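PDB 6SNR: lipid II:glycine glycyltransferase from Staphylococcus aureus, which probably transfers the first glycine of the pentaglycine cross-bridge from glycyl-tRNA to the lysine side chain of lipid II during peptidoglycan synthesis. Local coordinates for residues 178-192 against 227-241. Sequence-based numbering, arbitrary orientation.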
loop_
_atom_site.group_PDB
_atom_site.type_symbol
_atom_site.label_atom_id
_atom_site.label_comp_id
_atom_site.label_asym_id
_atom_site.label_seq_id
_atom_site.Cartn_x
_atom_site.Cartn_y
_atom_site.Cartn_z
ATOM N N GLY A 178 -15.103 17.514 5.138
ATOM C CA GLY A 178 -15.059 17.585 6.604
ATOM C C GLY A 178 -14.589 16.349 7.364
ATOM O O GLY A 178 -14.954 16.166 8.493
ATOM N N THR A 179 -13.767 15.497 6.756
ATOM C CA THR A 179 -13.085 14.437 7.547
ATOM C C THR A 179 -11.637 14.851 7.847
ATOM O O THR A 179 -11.110 15.743 7.209
ATOM C CB THR A 179 -13.057 13.070 6.794
ATOM O OG1 THR A 179 -12.516 13.224 5.472
ATOM C CG2 THR A 179 -14.458 12.447 6.714
ATOM N N THR A 180 -10.996 14.170 8.803
ATOM C CA THR A 180 -9.562 14.305 9.046
ATOM C C THR A 180 -8.912 12.919 8.928
ATOM O O THR A 180 -9.548 11.878 9.220
ATOM C CB THR A 180 -9.249 14.864 10.452
ATOM O OG1 THR A 180 -9.888 14.060 11.435
ATOM C CG2 THR A 180 -9.784 16.282 10.593
ATOM N N VAL A 181 -7.682 12.921 8.446
ATOM C CA VAL A 181 -6.901 11.658 8.372
ATOM C C VAL A 181 -5.911 11.687 9.525
ATOM O O VAL A 181 -5.137 12.636 9.648
ATOM C CB VAL A 181 -6.215 11.535 7.025
ATOM C CG1 VAL A 181 -5.484 10.207 6.929
ATOM C CG2 VAL A 181 -7.257 11.660 5.897
ATOM N N GLU A 182 -5.937 10.627 10.344
ATOM C CA GLU A 182 -5.009 10.453 11.471
ATOM C C GLU A 182 -3.995 9.337 11.166
ATOM O O GLU A 182 -4.384 8.307 10.641
ATOM C CB GLU A 182 -5.761 10.002 12.722
ATOM C CG GLU A 182 -6.742 11.007 13.309
ATOM C CD GLU A 182 -7.563 10.455 14.469
ATOM O OE1 GLU A 182 -7.454 9.257 14.823
ATOM O OE2 GLU A 182 -8.360 11.248 15.022
ATOM N N ARG A 183 -2.730 9.575 11.504
ATOM C CA ARG A 183 -1.739 8.477 11.597
ATOM C C ARG A 183 -1.914 7.922 12.976
ATOM O O ARG A 183 -1.665 8.630 13.981
ATOM C CB ARG A 183 -0.300 8.986 11.357
ATOM C CG ARG A 183 0.776 7.898 11.244
ATOM C CD ARG A 183 2.163 8.475 11.509
ATOM N NE ARG A 183 2.505 8.351 12.928
ATOM C CZ ARG A 183 3.475 9.019 13.553
ATOM N NH1 ARG A 183 4.243 9.882 12.888
ATOM N NH2 ARG A 183 3.670 8.824 14.861
ATOM N N SER A 184 -2.385 6.676 13.065
ATOM C CA SER A 184 -2.791 6.060 14.322
ATOM C C SER A 184 -1.640 5.255 14.963
ATOM O O SER A 184 -0.465 5.461 14.601
ATOM C CB SER A 184 -4.042 5.206 14.117
ATOM O OG SER A 184 -4.662 4.780 15.331
ATOM N N ASP A 185 -2.018 4.398 15.908
ATOM C CA ASP A 185 -1.104 3.549 16.667
ATOM C C ASP A 185 -1.634 2.122 16.806
ATOM O O ASP A 185 -2.671 1.711 16.246
ATOM C CB ASP A 185 -0.861 4.153 18.065
ATOM C CG ASP A 185 -2.145 4.299 18.879
ATOM O OD1 ASP A 185 -3.143 3.645 18.564
ATOM O OD2 ASP A 185 -2.147 5.102 19.828
ATOM N N ARG A 186 -0.920 1.302 17.557
ATOM C CA ARG A 186 -1.361 -0.071 17.711
ATOM C C ARG A 186 -2.793 -0.219 18.228
ATOM O O ARG A 186 -3.534 -1.099 17.776
ATOM C CB ARG A 186 -0.393 -0.829 18.630
ATOM C CG ARG A 186 -0.630 -2.315 18.643
ATOM C CD ARG A 186 0.326 -2.987 19.643
ATOM N NE ARG A 186 0.403 -4.423 19.444
ATOM C CZ ARG A 186 -0.256 -5.362 20.129
ATOM N NH1 ARG A 186 -0.068 -6.638 19.828
ATOM N NH2 ARG A 186 -1.137 -5.048 21.078
ATOM N N GLU A 187 -3.178 0.626 19.185
ATOM C CA GLU A 187 -4.542 0.592 19.723
ATOM C C GLU A 187 -5.584 0.860 18.619
ATOM O O GLU A 187 -6.687 0.330 18.675
ATOM C CB GLU A 187 -4.711 1.578 20.883
ATOM C CG GLU A 187 -5.958 1.319 21.717
ATOM C CD GLU A 187 -5.862 0.023 22.520
ATOM O OE1 GLU A 187 -4.930 -0.092 23.350
ATOM O OE2 GLU A 187 -6.713 -0.875 22.318
ATOM N N GLY A 188 -5.188 1.623 17.602
ATOM C CA GLY A 188 -6.033 1.867 16.412
ATOM C C GLY A 188 -6.423 0.627 15.628
ATOM O O GLY A 188 -7.404 0.616 14.826
ATOM N N LEU A 189 -5.682 -0.474 15.814
ATOM C CA LEU A 189 -5.978 -1.678 15.056
ATOM C C LEU A 189 -7.328 -2.304 15.410
ATOM O O LEU A 189 -7.844 -3.096 14.640
ATOM C CB LEU A 189 -4.854 -2.747 15.180
ATOM C CG LEU A 189 -3.537 -2.310 14.514
ATOM C CD1 LEU A 189 -2.359 -3.178 14.986
ATOM C CD2 LEU A 189 -3.599 -2.262 12.988
ATOM N N LYS A 190 -7.885 -1.975 16.586
ATOM C CA LYS A 190 -9.190 -2.515 16.969
ATOM C C LYS A 190 -10.282 -1.886 16.128
ATOM O O LYS A 190 -11.094 -2.607 15.573
ATOM C CB LYS A 190 -9.492 -2.336 18.454
ATOM C CG LYS A 190 -8.784 -3.343 19.355
ATOM C CD LYS A 190 -9.144 -3.164 20.828
ATOM C CE LYS A 190 -10.650 -3.249 21.064
ATOM N NZ LYS A 190 -11.013 -3.395 22.508
ATOM N N THR A 191 -10.188 -0.574 15.932
ATOM C CA THR A 191 -11.025 0.147 14.959
ATOM C C THR A 191 -10.822 -0.413 13.545
ATOM O O THR A 191 -11.776 -0.722 12.811
ATOM C CB THR A 191 -10.737 1.667 15.029
ATOM O OG1 THR A 191 -11.096 2.166 16.340
ATOM C CG2 THR A 191 -11.554 2.433 13.947
ATOM N N PHE A 192 -9.568 -0.575 13.137
ATOM C CA PHE A 192 -9.318 -1.131 11.811
ATOM C C PHE A 192 -9.934 -2.503 11.562
ATOM O O PHE A 192 -10.502 -2.796 10.516
ATOM C CB PHE A 192 -7.799 -1.206 11.595
ATOM C CG PHE A 192 -7.428 -1.644 10.220
ATOM C CD1 PHE A 192 -7.666 -0.814 9.144
ATOM C CD2 PHE A 192 -6.872 -2.898 10.000
ATOM C CE1 PHE A 192 -7.330 -1.191 7.874
ATOM C CE2 PHE A 192 -6.564 -3.298 8.710
ATOM C CZ PHE A 192 -6.779 -2.453 7.645
ATOM N N GLU A 227 2.626 1.727 9.023
ATOM C CA GLU A 227 1.796 2.722 9.700
ATOM C C GLU A 227 0.324 2.458 9.433
ATOM O O GLU A 227 -0.056 2.014 8.357
ATOM C CB GLU A 227 2.148 4.126 9.227
ATOM C CG GLU A 227 3.630 4.449 9.379
ATOM C CD GLU A 227 4.029 4.836 10.801
ATOM O OE1 GLU A 227 3.159 5.114 11.651
ATOM O OE2 GLU A 227 5.244 4.866 11.041
ATOM N N LEU A 228 -0.507 2.771 10.435
ATOM C CA LEU A 228 -1.928 2.666 10.333
ATOM C C LEU A 228 -2.529 4.063 10.207
ATOM O O LEU A 228 -2.150 4.958 10.966
ATOM C CB LEU A 228 -2.495 2.007 11.575
ATOM C CG LEU A 228 -4.024 1.951 11.704
ATOM C CD1 LEU A 228 -4.630 1.050 10.652
ATOM C CD2 LEU A 228 -4.444 1.536 13.121
ATOM N N PHE A 229 -3.434 4.236 9.249
ATOM C CA PHE A 229 -4.126 5.540 9.075
ATOM C C PHE A 229 -5.590 5.265 9.312
ATOM O O PHE A 229 -6.087 4.222 8.890
ATOM C CB PHE A 229 -3.887 6.129 7.672
ATOM C CG PHE A 229 -2.497 6.583 7.454
ATOM C CD1 PHE A 229 -1.512 5.662 7.147
ATOM C CD2 PHE A 229 -2.142 7.904 7.609
ATOM C CE1 PHE A 229 -0.210 6.054 7.024
ATOM C CE2 PHE A 229 -0.829 8.309 7.437
ATOM C CZ PHE A 229 0.143 7.354 7.145
ATOM N N LEU A 230 -6.291 6.227 9.946
ATOM C CA LEU A 230 -7.732 6.121 10.188
ATOM C C LEU A 230 -8.379 7.453 9.769
ATOM O O LEU A 230 -7.791 8.540 10.003
ATOM C CB LEU A 230 -7.966 5.883 11.663
ATOM C CG LEU A 230 -7.497 4.586 12.271
ATOM C CD1 LEU A 230 -7.775 4.558 13.765
ATOM C CD2 LEU A 230 -8.177 3.430 11.582
ATOM N N VAL A 231 -9.573 7.387 9.201
ATOM C CA VAL A 231 -10.292 8.633 8.794
ATOM C C VAL A 231 -11.487 8.814 9.738
ATOM O O VAL A 231 -12.290 7.903 9.885
ATOM C CB VAL A 231 -10.785 8.560 7.359
ATOM C CG1 VAL A 231 -11.549 9.831 6.970
ATOM C CG2 VAL A 231 -9.606 8.341 6.401
ATOM N N LYS A 232 -11.560 9.999 10.344
ATOM C CA LYS A 232 -12.547 10.333 11.362
ATOM C C LYS A 232 -13.467 11.468 10.861
ATOM O O LYS A 232 -13.021 12.419 10.223
ATOM C CB LYS A 232 -11.837 10.817 12.612
ATOM C CG LYS A 232 -12.760 10.991 13.809
ATOM C CD LYS A 232 -11.967 11.237 15.074
ATOM C CE LYS A 232 -12.424 10.327 16.185
ATOM N NZ LYS A 232 -11.907 10.852 17.479
ATOM N N LEU A 233 -14.743 11.358 11.201
ATOM C CA LEU A 233 -15.689 12.459 11.046
ATOM C C LEU A 233 -15.958 12.905 12.475
ATOM O O LEU A 233 -16.468 12.110 13.263
ATOM C CB LEU A 233 -16.968 11.965 10.399
ATOM C CG LEU A 233 -18.148 12.974 10.430
ATOM C CD1 LEU A 233 -17.718 14.302 9.798
ATOM C CD2 LEU A 233 -19.346 12.393 9.698
ATOM N N ASP A 234 -15.550 14.121 12.817
ATOM C CA ASP A 234 -15.680 14.610 14.189
ATOM C C ASP A 234 -16.677 15.768 14.221
ATOM O O ASP A 234 -16.370 16.853 13.725
ATOM C CB ASP A 234 -14.371 15.122 14.756
ATOM C CG ASP A 234 -14.464 15.354 16.248
ATOM O OD1 ASP A 234 -14.586 14.356 16.997
ATOM O OD2 ASP A 234 -14.480 16.521 16.683
ATOM N N PRO A 235 -17.838 15.537 14.828
ATOM C CA PRO A 235 -18.868 16.604 14.859
ATOM C C PRO A 235 -18.437 17.893 15.521
ATOM O O PRO A 235 -18.770 18.959 15.018
ATOM C CB PRO A 235 -19.989 15.979 15.674
ATOM C CG PRO A 235 -19.842 14.523 15.486
ATOM C CD PRO A 235 -18.366 14.257 15.315
ATOM N N LYS A 236 -17.726 17.837 16.650
ATOM C CA LYS A 236 -17.290 19.077 17.316
ATOM C C LYS A 236 -16.401 19.935 16.446
ATOM O O LYS A 236 -16.556 21.163 16.391
ATOM C CB LYS A 236 -16.519 18.781 18.599
ATOM C CG LYS A 236 -17.380 18.471 19.788
ATOM C CD LYS A 236 -16.553 18.452 21.064
ATOM C CE LYS A 236 -17.336 17.890 22.241
ATOM N NZ LYS A 236 -17.886 16.522 21.985
ATOM N N GLU A 237 -15.434 19.305 15.777
ATOM C CA GLU A 237 -14.543 20.054 14.927
ATOM C C GLU A 237 -15.336 20.740 13.815
ATOM O O GLU A 237 -15.089 21.901 13.493
ATOM C CB GLU A 237 -13.476 19.152 14.296
ATOM C CG GLU A 237 -12.406 18.618 15.250
ATOM C CD GLU A 237 -11.230 18.005 14.490
ATOM O OE1 GLU A 237 -11.424 17.530 13.351
ATOM O OE2 GLU A 237 -10.104 18.013 15.012
ATOM N N ASN A 238 -16.285 20.015 13.246
ATOM C CA ASN A 238 -17.037 20.521 12.094
ATOM C C ASN A 238 -17.981 21.633 12.494
ATOM O O ASN A 238 -18.129 22.595 11.736
ATOM C CB ASN A 238 -17.782 19.427 11.386
ATOM C CG ASN A 238 -16.853 18.459 10.681
ATOM O OD1 ASN A 238 -15.659 18.377 10.997
ATOM N ND2 ASN A 238 -17.384 17.758 9.713
ATOM N N ILE A 239 -18.562 21.500 13.679
ATOM C CA ILE A 239 -19.385 22.575 14.291
ATOM C C ILE A 239 -18.551 23.861 14.463
ATOM O O ILE A 239 -18.988 24.957 14.115
ATOM C CB ILE A 239 -20.048 22.110 15.623
ATOM C CG1 ILE A 239 -21.109 21.027 15.315
ATOM C CG2 ILE A 239 -20.626 23.318 16.393
ATOM C CD1 ILE A 239 -21.675 20.240 16.484
ATOM N N ALA A 240 -17.318 23.740 14.950
ATOM C CA ALA A 240 -16.431 24.900 15.011
ATOM C C ALA A 240 -16.188 25.535 13.657
ATOM O O ALA A 240 -16.161 26.760 13.546
ATOM C CB ALA A 240 -15.105 24.513 15.668
ATOM N N LYS A 241 -15.986 24.711 12.621
ATOM C CA LYS A 241 -15.830 25.194 11.269
ATOM C C LYS A 241 -17.116 25.955 10.841
ATOM O O LYS A 241 -17.008 26.979 10.202
ATOM C CB LYS A 241 -15.550 24.021 10.317
ATOM C CG LYS A 241 -15.417 24.332 8.831
ATOM C CD LYS A 241 -15.016 23.102 7.995
ATOM C CE LYS A 241 -16.024 21.944 8.109
ATOM N NZ LYS A 241 -16.185 21.109 6.878
HETATM O O HOH W 1 0.835 3.832 12.806
#
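Glu182 and Leu230 exchange two backbone hydrogen bonds, the straighter from Glu182 N to Leu230 O at 2.8 Å (N-H...O 175°). Thr180 and Lys232 form the next hydrogen-bonded pair, and Ser184 N reaches Leu228 O at 2.7 Å. A water donates to Ser184 O and Glu227 OE1 and accepts from Leu228 N. Glu227 OE1 also lies 3.5 Å from Arg183 NE, a salt bridge of charges alone, the oxygen well out of the guanidinium plane. At the other end, Asn238 ND2 donates to a lone pair of Gly178 O (3.2 Å).

The pairing illustrates edge-strand addition to a mixed sheet: 180-183 lies antiparallel to 227-233, whose other side bonds to strand 302-312. Past Asp234, whose carboxylate caps Glu237 N, strand 227-233 enters helix 235-262, first of the two long helices of the Fem-ligase arm. Lys232 CD leans on Glu182 OE2, but Lys232 NZ, 4.3 Å from Glu182 OE2 and beyond salt-bridge range, bonds to the backbone O of Glu300, and Glu182 OE1 to the Tyr303 hydroxyl.

On the opposite face, under helix 332-347, Val181 CG2 meets Val231 CG2 at 4.1 Å; Arg183 CB packs against Phe229 CE2. Beyond the strand the chain folds back as a helix onto Leu228, whose CG, anti to the backbone N (chi1 174°), sends CD2 against Gly188 C (3.3 Å); Leu228 CD1 lies 3.9 Å from Phe192 CD1.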